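Long-range contacts in nitrite oxidoreductase subunit A (Kuenenia stuttgartiensis, PDB 7B04), which belongs to the molybdopterin oxidoreductase family and holds a molybdenum atom, two MD1 ligands and an iron/sulfur cluster: residues B[570-575]-B[1074-1079]; B[574-579]-B[776-781]; B[615-620]-B[669-674]; B[645-650]-B[673-678]. One frame throughout, in Å; residues are numbered along the deposited sequence.

Contact 1: residues B[570-575]-B[1074-1079]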
loop_
_atom_site.group_PDB
_atom_site.type_symbol
_atom_site.label_atom_id
_atom_site.label_comp_id
_atom_site.label_asym_id
_atom_site.label_seq_id
_atom_site.Cartn_x
_atom_site.Cartn_y
_atom_site.Cartn_z
ATOM N N ASN B 570 -12.866 23.356 5.343
ATOM C CA ASN B 570 -13.205 23.032 6.724
ATOM C C ASN B 570 -13.046 24.249 7.617
ATOM O O ASN B 570 -13.802 24.420 8.582
ATOM C CB ASN B 570 -12.338 21.880 7.226
ATOM C CG ASN B 570 -12.871 20.527 6.813
ATOM O OD1 ASN B 570 -14.071 20.267 6.909
ATOM N ND2 ASN B 570 -11.984 19.654 6.352
ATOM N N PHE B 571 -12.075 25.112 7.309
ATOM C CA PHE B 571 -11.960 26.413 7.961
ATOM C C PHE B 571 -12.922 27.364 7.249
ATOM O O PHE B 571 -12.541 28.317 6.565
ATOM C CB PHE B 571 -10.520 26.907 7.934
ATOM C CG PHE B 571 -9.543 25.965 8.586
ATOM C CD1 PHE B 571 -9.280 26.045 9.945
ATOM C CD2 PHE B 571 -8.889 24.998 7.839
ATOM C CE1 PHE B 571 -8.383 25.178 10.547
ATOM C CE2 PHE B 571 -7.991 24.131 8.435
ATOM C CZ PHE B 571 -7.739 24.220 9.791
ATOM N N GLN B 572 -14.207 27.069 7.425
ATOM C CA GLN B 572 -15.271 27.671 6.635
ATOM C C GLN B 572 -15.608 29.058 7.162
ATOM O O GLN B 572 -15.853 29.236 8.360
ATOM C CB GLN B 572 -16.503 26.767 6.674
ATOM C CG GLN B 572 -17.672 27.203 5.809
ATOM C CD GLN B 572 -17.346 27.188 4.331
ATOM O OE1 GLN B 572 -17.398 28.218 3.666
ATOM N NE2 GLN B 572 -16.997 26.018 3.812
ATOM N N ALA B 573 -15.608 30.040 6.266
ATOM C CA ALA B 573 -15.881 31.424 6.627
ATOM C C ALA B 573 -17.373 31.725 6.556
ATOM O O ALA B 573 -18.078 31.235 5.670
ATOM C CB ALA B 573 -15.118 32.376 5.705
ATOM N N SER B 574 -17.843 32.543 7.495
ATOM C CA SER B 574 -19.228 32.994 7.521
ATOM C C SER B 574 -19.300 34.245 8.392
ATOM O O SER B 574 -18.307 34.660 8.997
ATOM C CB SER B 574 -20.177 31.894 8.010
ATOM O OG SER B 574 -19.992 31.610 9.383
ATOM N N LYS B 575 -20.493 34.844 8.453
ATOM C CA LYS B 575 -20.674 36.065 9.234
ATOM C C LYS B 575 -20.523 35.802 10.729
ATOM O O LYS B 575 -19.770 36.502 11.418
ATOM C CB LYS B 575 -22.038 36.683 8.927
ATOM C CG LYS B 575 -22.350 36.770 7.443
ATOM N N PHE B 1074 -22.322 29.978 -11.922
ATOM C CA PHE B 1074 -22.760 30.358 -10.582
ATOM C C PHE B 1074 -22.677 29.199 -9.590
ATOM O O PHE B 1074 -23.648 28.456 -9.418
ATOM C CB PHE B 1074 -24.198 30.878 -10.641
ATOM C CG PHE B 1074 -24.765 31.259 -9.303
ATOM C CD1 PHE B 1074 -24.336 32.402 -8.654
ATOM C CD2 PHE B 1074 -25.737 30.476 -8.699
ATOM C CE1 PHE B 1074 -24.858 32.754 -7.424
ATOM C CE2 PHE B 1074 -26.261 30.821 -7.470
ATOM C CZ PHE B 1074 -25.823 31.962 -6.832
ATOM N N HIS B 1075 -21.517 29.000 -8.971
ATOM C CA HIS B 1075 -21.338 28.010 -7.911
ATOM C C HIS B 1075 -20.878 28.690 -6.618
ATOM O O HIS B 1075 -20.667 29.905 -6.563
ATOM C CB HIS B 1075 -20.370 26.903 -8.336
ATOM C CG HIS B 1075 -19.031 27.403 -8.764
ATOM N ND1 HIS B 1075 -18.824 28.024 -9.976
ATOM C CD2 HIS B 1075 -17.827 27.365 -8.148
ATOM C CE1 HIS B 1075 -17.550 28.352 -10.085
ATOM N NE2 HIS B 1075 -16.923 27.965 -8.989
ATOM N N LYS B 1076 -20.726 27.880 -5.570
ATOM C CA LYS B 1076 -20.359 28.352 -4.239
ATOM C C LYS B 1076 -18.849 28.365 -4.033
ATOM O O LYS B 1076 -18.144 27.435 -4.439
ATOM C CB LYS B 1076 -21.000 27.467 -3.166
ATOM C CG LYS B 1076 -20.547 27.783 -1.745
ATOM C CD LYS B 1076 -20.972 26.704 -0.760
ATOM C CE LYS B 1076 -20.565 27.060 0.663
ATOM N NZ LYS B 1076 -19.087 27.132 0.835
ATOM N N ALA B 1077 -18.359 29.431 -3.403
ATOM C CA ALA B 1077 -16.948 29.519 -3.056
ATOM C C ALA B 1077 -16.596 28.472 -2.005
ATOM O O ALA B 1077 -17.376 28.203 -1.088
ATOM C CB ALA B 1077 -16.609 30.920 -2.546
ATOM N N LYS B 1078 -15.406 27.881 -2.141
ATOM C CA LYS B 1078 -15.049 26.743 -1.298
ATOM C C LYS B 1078 -14.795 27.143 0.154
ATOM O O LYS B 1078 -15.042 26.341 1.061
ATOM C CB LYS B 1078 -13.840 26.006 -1.883
ATOM C CG LYS B 1078 -12.522 26.763 -1.873
ATOM C CD LYS B 1078 -11.418 25.904 -2.482
ATOM C CE LYS B 1078 -10.047 26.548 -2.349
ATOM N NZ LYS B 1078 -9.906 27.758 -3.203
ATOM N N ILE B 1079 -14.315 28.361 0.402
ATOM C CA ILE B 1079 -13.823 28.722 1.729
ATOM C C ILE B 1079 -14.876 29.490 2.523
ATOM O O ILE B 1079 -14.918 29.408 3.757
ATOM C CB ILE B 1079 -12.524 29.542 1.618
ATOM C CG1 ILE B 1079 -11.439 28.735 0.908
ATOM C CG2 ILE B 1079 -12.034 29.966 2.989
ATOM C CD1 ILE B 1079 -11.009 27.498 1.664
#
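A573 and Q572 meet I1079 where two loops of the chain, nearly 500 residues apart, come together. The close part is small and centres on the carbonyl of I1079. The backbone N of A573 donates to I1079 O at 2.7 Å in an almost straight bond (174° at the hydrogen), with the donor in the carbonyl plane. The CA-H of Q572 approaches the same I1079 O, at 3.4 Å from CA, and the A573 methyl CB lies 3.6 Å from it. The Q572 side chain starts with CG anti to the backbone N (chi1 -176°), then bends at chi2, and its amide comes to the carbonyls of K1078 and I1079. There it meets K1076 tip to tip, with a weak bond from K1076 NZ to Q572 OE1 of 3.5 Å, while Q572 NE2 reaches K1078 O weakly at 3.4 Å. Because OE1 also comes close to the acceptor I1079 O, the modelled turn of this amide is doubtful. The stronger bond of K1076 NZ goes to A1077 O, 2.8 Å away, and G1080 O takes another. Beyond this knot the packing thins: I1079 brings CG2 only to 4.0 Å from F571 O, K1078 sends its ammonium off to A1089 O, and 570-575 runs out at partly exposed S574 and exposed K575. I410 and S409 of subunit B pack on Q572 and K1076, so the contact borders that subunit. The joint is thus polar: backbone carbonyls take the A573 N-H and the K1076 ammonium, a setting that would probably favour a charged K1076.

Contact 2: residues B[574-579]-B[776-781]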
loop_
_atom_site.group_PDB
_atom_site.type_symbol
_atom_site.label_atom_id
_atom_site.label_comp_id
_atom_site.label_asym_id
_atom_site.label_seq_id
_atom_site.Cartn_x
_atom_site.Cartn_y
_atom_site.Cartn_z
ATOM N N SER B 574 -17.843 32.543 7.495
ATOM C CA SER B 574 -19.228 32.994 7.521
ATOM C C SER B 574 -19.300 34.245 8.392
ATOM O O SER B 574 -18.307 34.660 8.997
ATOM C CB SER B 574 -20.177 31.894 8.010
ATOM O OG SER B 574 -19.992 31.610 9.383
ATOM N N LYS B 575 -20.493 34.844 8.453
ATOM C CA LYS B 575 -20.674 36.065 9.234
ATOM C C LYS B 575 -20.523 35.802 10.729
ATOM O O LYS B 575 -19.770 36.502 11.418
ATOM C CB LYS B 575 -22.038 36.683 8.927
ATOM C CG LYS B 575 -22.350 36.770 7.443
ATOM N N TRP B 576 -21.229 34.796 11.251
ATOM C CA TRP B 576 -21.124 34.508 12.676
ATOM C C TRP B 576 -19.754 33.944 13.024
ATOM O O TRP B 576 -19.291 34.096 14.160
ATOM C CB TRP B 576 -22.230 33.542 13.113
ATOM C CG TRP B 576 -22.049 32.138 12.620
ATOM C CD1 TRP B 576 -22.558 31.601 11.474
ATOM C CD2 TRP B 576 -21.311 31.089 13.262
ATOM N NE1 TRP B 576 -22.181 30.284 11.360
ATOM C CE2 TRP B 576 -21.415 29.945 12.444
ATOM C CE3 TRP B 576 -20.572 31.006 14.446
ATOM C CZ2 TRP B 576 -20.808 28.734 12.773
ATOM C CZ3 TRP B 576 -19.969 29.802 14.770
ATOM C CH2 TRP B 576 -20.091 28.683 13.936
ATOM N N SER B 577 -19.092 33.296 12.064
ATOM C CA SER B 577 -17.822 32.624 12.320
ATOM C C SER B 577 -16.633 33.567 12.146
ATOM O O SER B 577 -15.894 33.823 13.100
ATOM C CB SER B 577 -17.679 31.408 11.395
ATOM O OG SER B 577 -17.414 31.817 10.061
ATOM N N GLY B 578 -16.443 34.105 10.945
ATOM C CA GLY B 578 -15.293 34.937 10.687
ATOM C C GLY B 578 -14.619 34.649 9.361
ATOM O O GLY B 578 -15.218 34.091 8.436
ATOM N N PRO B 579 -13.345 35.034 9.248
ATOM C CA PRO B 579 -12.638 34.873 7.968
ATOM C C PRO B 579 -12.267 33.437 7.646
ATOM O O PRO B 579 -12.068 33.121 6.466
ATOM C CB PRO B 579 -11.386 35.733 8.155
ATOM C CG PRO B 579 -11.126 35.673 9.623
ATOM C CD PRO B 579 -12.480 35.616 10.289
ATOM N N GLY B 776 -12.937 31.590 14.062
ATOM C CA GLY B 776 -13.226 32.066 12.729
ATOM C C GLY B 776 -13.662 31.016 11.732
ATOM O O GLY B 776 -13.862 31.353 10.561
ATOM N N SER B 777 -13.857 29.771 12.155
ATOM C CA SER B 777 -14.291 28.704 11.264
ATOM C C SER B 777 -15.592 28.112 11.782
ATOM O O SER B 777 -15.746 27.892 12.988
ATOM C CB SER B 777 -13.227 27.606 11.153
ATOM O OG SER B 777 -12.006 28.123 10.649
ATOM N N THR B 778 -16.528 27.854 10.863
ATOM C CA THR B 778 -17.824 27.310 11.261
ATOM C C THR B 778 -17.667 25.984 11.987
ATOM O O THR B 778 -18.446 25.672 12.894
ATOM C CB THR B 778 -18.734 27.129 10.046
ATOM O OG1 THR B 778 -18.216 26.087 9.209
ATOM C CG2 THR B 778 -18.837 28.420 9.251
ATOM N N THR B 779 -16.672 25.193 11.597
ATOM C CA THR B 779 -16.466 23.872 12.164
ATOM C C THR B 779 -15.543 23.875 13.375
ATOM O O THR B 779 -15.442 22.848 14.053
ATOM C CB THR B 779 -15.894 22.932 11.100
ATOM O OG1 THR B 779 -14.602 23.399 10.700
ATOM C CG2 THR B 779 -16.801 22.895 9.881
ATOM N N MET B 780 -14.870 24.990 13.671
ATOM C CA MET B 780 -13.841 24.954 14.700
ATOM C C MET B 780 -13.810 26.145 15.649
ATOM O O MET B 780 -12.983 26.140 16.567
ATOM C CB MET B 780 -12.460 24.805 14.042
ATOM C CG MET B 780 -12.124 23.383 13.628
ATOM S SD MET B 780 -10.715 23.282 12.510
ATOM C CE MET B 780 -11.506 23.550 10.928
ATOM N N LYS B 781 -14.658 27.159 15.477
ATOM C CA LYS B 781 -14.704 28.221 16.478
ATOM C C LYS B 781 -15.196 27.651 17.801
ATOM O O LYS B 781 -16.205 26.943 17.848
ATOM C CB LYS B 781 -15.592 29.385 16.037
ATOM C CG LYS B 781 -15.523 30.548 17.032
ATOM C CD LYS B 781 -16.502 31.669 16.731
ATOM C CE LYS B 781 -15.782 32.986 16.496
ATOM N NZ LYS B 781 -15.004 32.960 15.246
#
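S574 begins the contact by setting its OG against the T778 methyl CG2, 3.4 Å away. The same hydroxyl exchanges a hydrogen bond of 2.7 Å with S577 OG, in which either could be the donor, and G578 N closes the turn onto S574 O. From K575 to S577 the backbone takes helical angles without the regular helical bonds, and W576 CG stands between its own backbone N and carbonyl carbon (chi1 71°). Its indole crosses the T778 side chain at about a right angle: CZ2 lies 3.8 Å from T778 CB, and T778 O sits at the ring edge, 3.6 Å from CH2. S574 OG and S577 CB both lie on one face of this indole, S577 CB over its centre, while NE1 bonds to Y407 OH of the neighbouring subunit B. S577 O receives the K781 ammonium, in a bond that is very short as modelled, and the CA-H of G776, with G776 CA at 3.2 Å in a nearly straight approach (173°). The lysine tip is also modelled close to the donor G776 N, which makes its place doubtful. At G578 the backbones come nearest, 4.1 Å from its CA to G776 CA; at these backbone angles a CB would press on the preceding carbonyl O in both glycines, and at G578 on P579 CD, so the close approach is one that glycine permits. Segment 574-579 lies between strand 558-561 and helix 582-585. Segment 776-781 joins helix 767-774 to helix 785-788, so a strand-to-helix loop and a helix-to-helix loop meet beside subunit B.

Contact 3: residues B[615-620]-B[669-674]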
loop_
_atom_site.group_PDB
_atom_site.type_symbol
_atom_site.label_atom_id
_atom_site.label_comp_id
_atom_site.label_asym_id
_atom_site.label_seq_id
_atom_site.Cartn_x
_atom_site.Cartn_y
_atom_site.Cartn_z
ATOM N N ALA B 615 -2.404 23.240 -14.272
ATOM C CA ALA B 615 -2.437 22.526 -15.550
ATOM C C ALA B 615 -1.983 23.394 -16.715
ATOM O O ALA B 615 -1.510 22.866 -17.727
ATOM C CB ALA B 615 -3.834 21.979 -15.829
ATOM N N TYR B 616 -2.125 24.717 -16.605
ATOM C CA TYR B 616 -1.650 25.586 -17.676
ATOM C C TYR B 616 -0.149 25.432 -17.873
ATOM O O TYR B 616 0.333 25.386 -19.010
ATOM C CB TYR B 616 -2.019 27.038 -17.378
ATOM C CG TYR B 616 -3.510 27.267 -17.356
ATOM C CD1 TYR B 616 -4.233 27.362 -18.537
ATOM C CD2 TYR B 616 -4.199 27.367 -16.156
ATOM C CE1 TYR B 616 -5.599 27.562 -18.524
ATOM C CE2 TYR B 616 -5.566 27.566 -16.132
ATOM C CZ TYR B 616 -6.260 27.663 -17.319
ATOM O OH TYR B 616 -7.620 27.859 -17.302
ATOM N N TRP B 617 0.604 25.334 -16.777
ATOM C CA TRP B 617 2.014 24.973 -16.873
ATOM C C TRP B 617 2.184 23.631 -17.577
ATOM O O TRP B 617 3.006 23.493 -18.491
ATOM C CB TRP B 617 2.642 24.941 -15.481
ATOM C CG TRP B 617 3.928 24.196 -15.441
ATOM C CD1 TRP B 617 5.135 24.616 -15.915
ATOM C CD2 TRP B 617 4.138 22.884 -14.910
ATOM N NE1 TRP B 617 6.088 23.649 -15.706
ATOM C CE2 TRP B 617 5.501 22.575 -15.091
ATOM C CE3 TRP B 617 3.309 21.942 -14.296
ATOM C CZ2 TRP B 617 6.051 21.367 -14.680
ATOM C CZ3 TRP B 617 3.857 20.743 -13.890
ATOM C CH2 TRP B 617 5.216 20.468 -14.082
ATOM N N ASN B 618 1.415 22.623 -17.153
ATOM C CA ASN B 618 1.472 21.303 -17.773
ATOM C C ASN B 618 1.063 21.331 -19.239
ATOM O O ASN B 618 1.411 20.410 -19.987
ATOM C CB ASN B 618 0.571 20.329 -17.013
ATOM C CG ASN B 618 0.935 18.876 -17.259
ATOM O OD1 ASN B 618 0.371 17.974 -16.643
ATOM N ND2 ASN B 618 1.885 18.643 -18.156
ATOM N N HIS B 619 0.336 22.362 -19.666
ATOM C CA HIS B 619 -0.097 22.509 -21.050
ATOM C C HIS B 619 0.956 23.182 -21.916
ATOM O O HIS B 619 0.615 23.811 -22.927
ATOM C CB HIS B 619 -1.410 23.290 -21.108
ATOM C CG HIS B 619 -2.217 23.016 -22.337
ATOM N ND1 HIS B 619 -2.927 21.849 -22.514
ATOM C CD2 HIS B 619 -2.422 23.754 -23.454
ATOM C CE1 HIS B 619 -3.538 21.881 -23.683
ATOM N NE2 HIS B 619 -3.247 23.026 -24.275
ATOM N N SER B 620 2.227 23.083 -21.524
ATOM C CA SER B 620 3.325 23.806 -22.162
ATOM C C SER B 620 3.137 25.310 -21.991
ATOM O O SER B 620 3.435 26.104 -22.886
ATOM C CB SER B 620 3.479 23.427 -23.640
ATOM O OG SER B 620 3.937 22.092 -23.772
ATOM N N ASN B 669 11.416 20.860 -22.641
ATOM C CA ASN B 669 11.026 22.027 -23.419
ATOM C C ASN B 669 10.305 23.112 -22.629
ATOM O O ASN B 669 10.133 24.214 -23.161
ATOM C CB ASN B 669 10.135 21.615 -24.596
ATOM C CG ASN B 669 10.758 20.525 -25.454
ATOM O OD1 ASN B 669 10.156 19.471 -25.658
ATOM N ND2 ASN B 669 11.950 20.785 -25.987
ATOM N N VAL B 670 9.837 22.833 -21.415
ATOM C CA VAL B 670 9.079 23.801 -20.623
ATOM C C VAL B 670 9.930 24.393 -19.502
ATOM O O VAL B 670 10.097 25.609 -19.414
ATOM C CB VAL B 670 7.780 23.173 -20.072
ATOM C CG1 VAL B 670 7.039 24.178 -19.198
ATOM C CG2 VAL B 670 6.898 22.713 -21.217
ATOM N N ASN B 671 10.479 23.544 -18.637
ATOM C CA ASN B 671 11.198 23.980 -17.443
ATOM C C ASN B 671 12.513 24.718 -17.705
ATOM O O ASN B 671 12.904 25.537 -16.863
ATOM C CB ASN B 671 11.459 22.784 -16.523
ATOM C CG ASN B 671 10.191 22.278 -15.859
ATOM O OD1 ASN B 671 9.202 23.003 -15.755
ATOM N ND2 ASN B 671 10.218 21.035 -15.396
ATOM N N PRO B 672 13.250 24.461 -18.796
ATOM C CA PRO B 672 14.455 25.274 -19.046
ATOM C C PRO B 672 14.191 26.770 -19.083
ATOM O O PRO B 672 15.105 27.550 -18.783
ATOM C CB PRO B 672 14.946 24.762 -20.406
ATOM C CG PRO B 672 14.506 23.357 -20.436
ATOM C CD PRO B 672 13.169 23.336 -19.750
ATOM N N ASN B 673 12.976 27.198 -19.424
ATOM C CA ASN B 673 12.633 28.612 -19.404
ATOM C C ASN B 673 12.116 29.084 -18.051
ATOM O O ASN B 673 11.955 30.294 -17.856
ATOM C CB ASN B 673 11.621 28.935 -20.502
ATOM C CG ASN B 673 12.293 29.434 -21.768
ATOM O OD1 ASN B 673 12.620 28.652 -22.662
ATOM N ND2 ASN B 673 12.523 30.741 -21.841
ATOM N N ILE B 674 11.834 28.174 -17.122
ATOM C CA ILE B 674 11.549 28.580 -15.750
ATOM C C ILE B 674 12.898 28.846 -15.098
ATOM O O ILE B 674 13.737 27.946 -14.997
ATOM C CB ILE B 674 10.765 27.504 -14.989
ATOM C CG1 ILE B 674 9.669 26.913 -15.875
ATOM C CG2 ILE B 674 10.178 28.084 -13.699
ATOM C CD1 ILE B 674 8.635 26.113 -15.115
#
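The indole of W617 and the carboxamide of N671 lie almost in one plane, 8° apart, and meet at the ring's N-H edge. W617 NE1 donates to N671 OD1 at 3.2 Å, with 150° at the hydrogen; the acceptor is in the ring plane and the donor in the carbonyl plane. OD1 also faces the neighbouring rim, 3.7 Å from W617 CZ2. Two aliphatic branches flank this bond obliquely from opposite sides of the ring plane. V670 CG1 comes to 3.8 Å from W617 CD1, and I674 CD1, whose side chain crosses the indole at about a right angle, to 3.6 Å from W617 NE1. W617 CG stands anti to the backbone N (chi1 162°), and the indole extends from helix 615-618 across to the second segment. Past the helix end, S620 offers CA to the other V670 methyl, CG2, at 3.9 Å. The second segment carries helix 663-670 into a 3-10 turn, where I674 N bonds to N671 O at 2.9 Å; N671 O also accepts from R164, which bonds to I674 O as well. M666, within helix 663-670, packs on W617 and N671. The W617 side chain is about 9 Å from a bound MD1, too far for direct contact. A single polar bond thus satisfies the buried indole N-H and fixes its edge in direction, while V670 and I674 give the bond an apolar surround.

Contact 4: residues B[645-650]-B[673-678]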
loop_
_atom_site.group_PDB
_atom_site.type_symbol
_atom_site.label_atom_id
_atom_site.label_comp_id
_atom_site.label_asym_id
_atom_site.label_seq_id
_atom_site.Cartn_x
_atom_site.Cartn_y
_atom_site.Cartn_z
ATOM N N PRO B 645 2.812 33.737 -17.065
ATOM C CA PRO B 645 4.061 32.989 -17.263
ATOM C C PRO B 645 4.708 32.595 -15.942
ATOM O O PRO B 645 4.682 33.347 -14.968
ATOM C CB PRO B 645 4.941 33.972 -18.045
ATOM C CG PRO B 645 3.978 34.874 -18.731
ATOM C CD PRO B 645 2.825 35.025 -17.782
ATOM N N THR B 646 5.286 31.394 -15.917
ATOM C CA THR B 646 6.013 30.901 -14.752
ATOM C C THR B 646 7.501 31.119 -14.982
ATOM O O THR B 646 8.074 30.583 -15.937
ATOM C CB THR B 646 5.740 29.419 -14.488
ATOM O OG1 THR B 646 4.327 29.190 -14.415
ATOM C CG2 THR B 646 6.398 28.974 -13.189
ATOM N N LYS B 647 8.115 31.911 -14.114
ATOM C CA LYS B 647 9.542 32.187 -14.156
ATOM C C LYS B 647 10.251 31.803 -12.872
ATOM O O LYS B 647 11.441 31.481 -12.908
ATOM C CB LYS B 647 9.792 33.673 -14.456
ATOM C CG LYS B 647 9.406 34.067 -15.870
ATOM C CD LYS B 647 10.302 33.373 -16.879
ATOM C CE LYS B 647 9.998 33.821 -18.293
ATOM N NZ LYS B 647 10.888 33.151 -19.282
ATOM N N VAL B 648 9.554 31.837 -11.739
ATOM C CA VAL B 648 10.057 31.333 -10.468
ATOM C C VAL B 648 8.999 30.406 -9.890
ATOM O O VAL B 648 7.798 30.657 -10.036
ATOM C CB VAL B 648 10.387 32.468 -9.475
ATOM C CG1 VAL B 648 11.074 31.908 -8.240
ATOM C CG2 VAL B 648 11.256 33.520 -10.127
ATOM N N LEU B 649 9.443 29.330 -9.244
ATOM C CA LEU B 649 8.540 28.300 -8.757
ATOM C C LEU B 649 9.105 27.731 -7.467
ATOM O O LEU B 649 10.303 27.453 -7.377
ATOM C CB LEU B 649 8.355 27.190 -9.795
ATOM C CG LEU B 649 7.555 25.960 -9.369
ATOM C CD1 LEU B 649 6.163 26.368 -8.917
ATOM C CD2 LEU B 649 7.480 24.951 -10.505
ATOM N N TRP B 650 8.238 27.569 -6.468
ATOM C CA TRP B 650 8.642 26.949 -5.213
ATOM C C TRP B 650 7.460 26.203 -4.609
ATOM O O TRP B 650 6.362 26.762 -4.513
ATOM C CB TRP B 650 9.171 28.024 -4.260
ATOM C CG TRP B 650 9.611 27.548 -2.924
ATOM C CD1 TRP B 650 10.136 26.329 -2.612
ATOM C CD2 TRP B 650 9.607 28.307 -1.715
ATOM N NE1 TRP B 650 10.443 26.278 -1.274
ATOM C CE2 TRP B 650 10.126 27.482 -0.701
ATOM C CE3 TRP B 650 9.201 29.603 -1.389
ATOM C CZ2 TRP B 650 10.253 27.911 0.616
ATOM C CZ3 TRP B 650 9.326 30.028 -0.082
ATOM C CH2 TRP B 650 9.849 29.184 0.905
ATOM N N ASN B 673 12.976 27.198 -19.424
ATOM C CA ASN B 673 12.633 28.612 -19.404
ATOM C C ASN B 673 12.116 29.084 -18.051
ATOM O O ASN B 673 11.955 30.294 -17.856
ATOM C CB ASN B 673 11.621 28.935 -20.502
ATOM C CG ASN B 673 12.293 29.434 -21.768
ATOM O OD1 ASN B 673 12.620 28.652 -22.662
ATOM N ND2 ASN B 673 12.523 30.741 -21.841
ATOM N N ILE B 674 11.834 28.174 -17.122
ATOM C CA ILE B 674 11.549 28.580 -15.750
ATOM C C ILE B 674 12.898 28.846 -15.098
ATOM O O ILE B 674 13.737 27.946 -14.997
ATOM C CB ILE B 674 10.765 27.504 -14.989
ATOM C CG1 ILE B 674 9.669 26.913 -15.875
ATOM C CG2 ILE B 674 10.178 28.084 -13.699
ATOM C CD1 ILE B 674 8.635 26.113 -15.115
ATOM N N GLU B 675 13.144 30.104 -14.761
ATOM C CA GLU B 675 14.424 30.629 -14.226
ATOM C C GLU B 675 14.762 30.200 -12.801
ATOM O O GLU B 675 15.916 30.323 -12.432
ATOM C CB GLU B 675 14.490 32.124 -14.474
ATOM C CG GLU B 675 14.030 32.465 -15.858
ATOM C CD GLU B 675 14.326 33.890 -16.217
ATOM O OE1 GLU B 675 14.855 34.569 -15.381
ATOM O OE2 GLU B 675 14.019 34.296 -17.334
ATOM N N GLN B 676 13.776 29.869 -11.983
ATOM C CA GLN B 676 14.121 29.388 -10.628
ATOM C C GLN B 676 13.125 28.325 -10.182
ATOM O O GLN B 676 11.987 28.669 -10.066
ATOM C CB GLN B 676 14.105 30.584 -9.699
ATOM C CG GLN B 676 14.347 30.241 -8.258
ATOM C CD GLN B 676 14.764 31.490 -7.547
ATOM O OE1 GLN B 676 15.062 32.492 -8.155
ATOM N NE2 GLN B 676 14.795 31.428 -6.242
ATOM N N ILE B 677 13.572 27.099 -9.899
ATOM C CA ILE B 677 12.707 26.033 -9.412
ATOM C C ILE B 677 13.196 25.645 -8.026
ATOM O O ILE B 677 14.391 25.400 -7.830
ATOM C CB ILE B 677 12.714 24.816 -10.356
ATOM C CG1 ILE B 677 12.099 25.173 -11.712
ATOM C CG2 ILE B 677 11.985 23.644 -9.723
ATOM C CD1 ILE B 677 13.112 25.554 -12.764
ATOM N N MET B 678 12.277 25.587 -7.073
ATOM C CA MET B 678 12.631 25.354 -5.684
ATOM C C MET B 678 11.666 24.332 -5.111
ATOM O O MET B 678 10.476 24.337 -5.440
ATOM C CB MET B 678 12.576 26.656 -4.879
ATOM C CG MET B 678 13.568 27.702 -5.338
ATOM S SD MET B 678 13.149 29.331 -4.705
ATOM C CE MET B 678 13.424 29.114 -2.957
#
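K647 O accepts from Q676 N at 3.0 Å, opening the parallel pairing of strands 648-652 and 676-681. L649 continues it: its N donates to Q676 O at 2.8 Å, and its O takes a weak bond from M678 N. V648 and W650 turn their peptide groups to strand 222-226, bonding to K223 among others, so 648-650 is paired on both sides, while I677 N is taken by D692 OD2. The K647 ammonium bonds chiefly to Q204 OE1; N673 O, at 3.4 Å from K647 NZ, is a weak acceptor. T646 OG1 receives K223 NZ, and Q676 NE2 has two weak acceptors, M678 SD and A181 O. M678 CE lies over the W650 face, 4.1 Å from the five-membered ring centroid and 10° off its normal, a CH-pi contact; SD lies oblique to the ring, making this also a Met-aromatic contact. W650 NE1 bonds to T680 OG1. V648 CG1 lies alongside Q676 CB at 3.6 Å. With helix 663-670 between them, the strands form a beta-alpha-beta unit, and the W650 side chain is about 8 Å from a bound MD1. Buried peptide groups are thus met by neighbouring strands and, for I677 N, by a carboxylate.

Contacts 1 and 2 share S574 and K575 and touch through 570-575 and 776-781, where Q572 O meets T778 N. Both join mainly loop segments at the border with subunit B: contact 1 is buried, contact 2 only partly. Contacts 3 and 4 share N673 and I674, are mostly buried, and touch no other chain. Their centres are 9 Å apart and they serve one beta-alpha-beta unit, contact 4 pairing its strands and contact 3 packing the end of its helix against 615-620. The loop pair relies on backbone carbonyls and lysines, the inner pair on sheet bonds and tryptophans near MD1. The two pairs lie over 30 Å apart between centres.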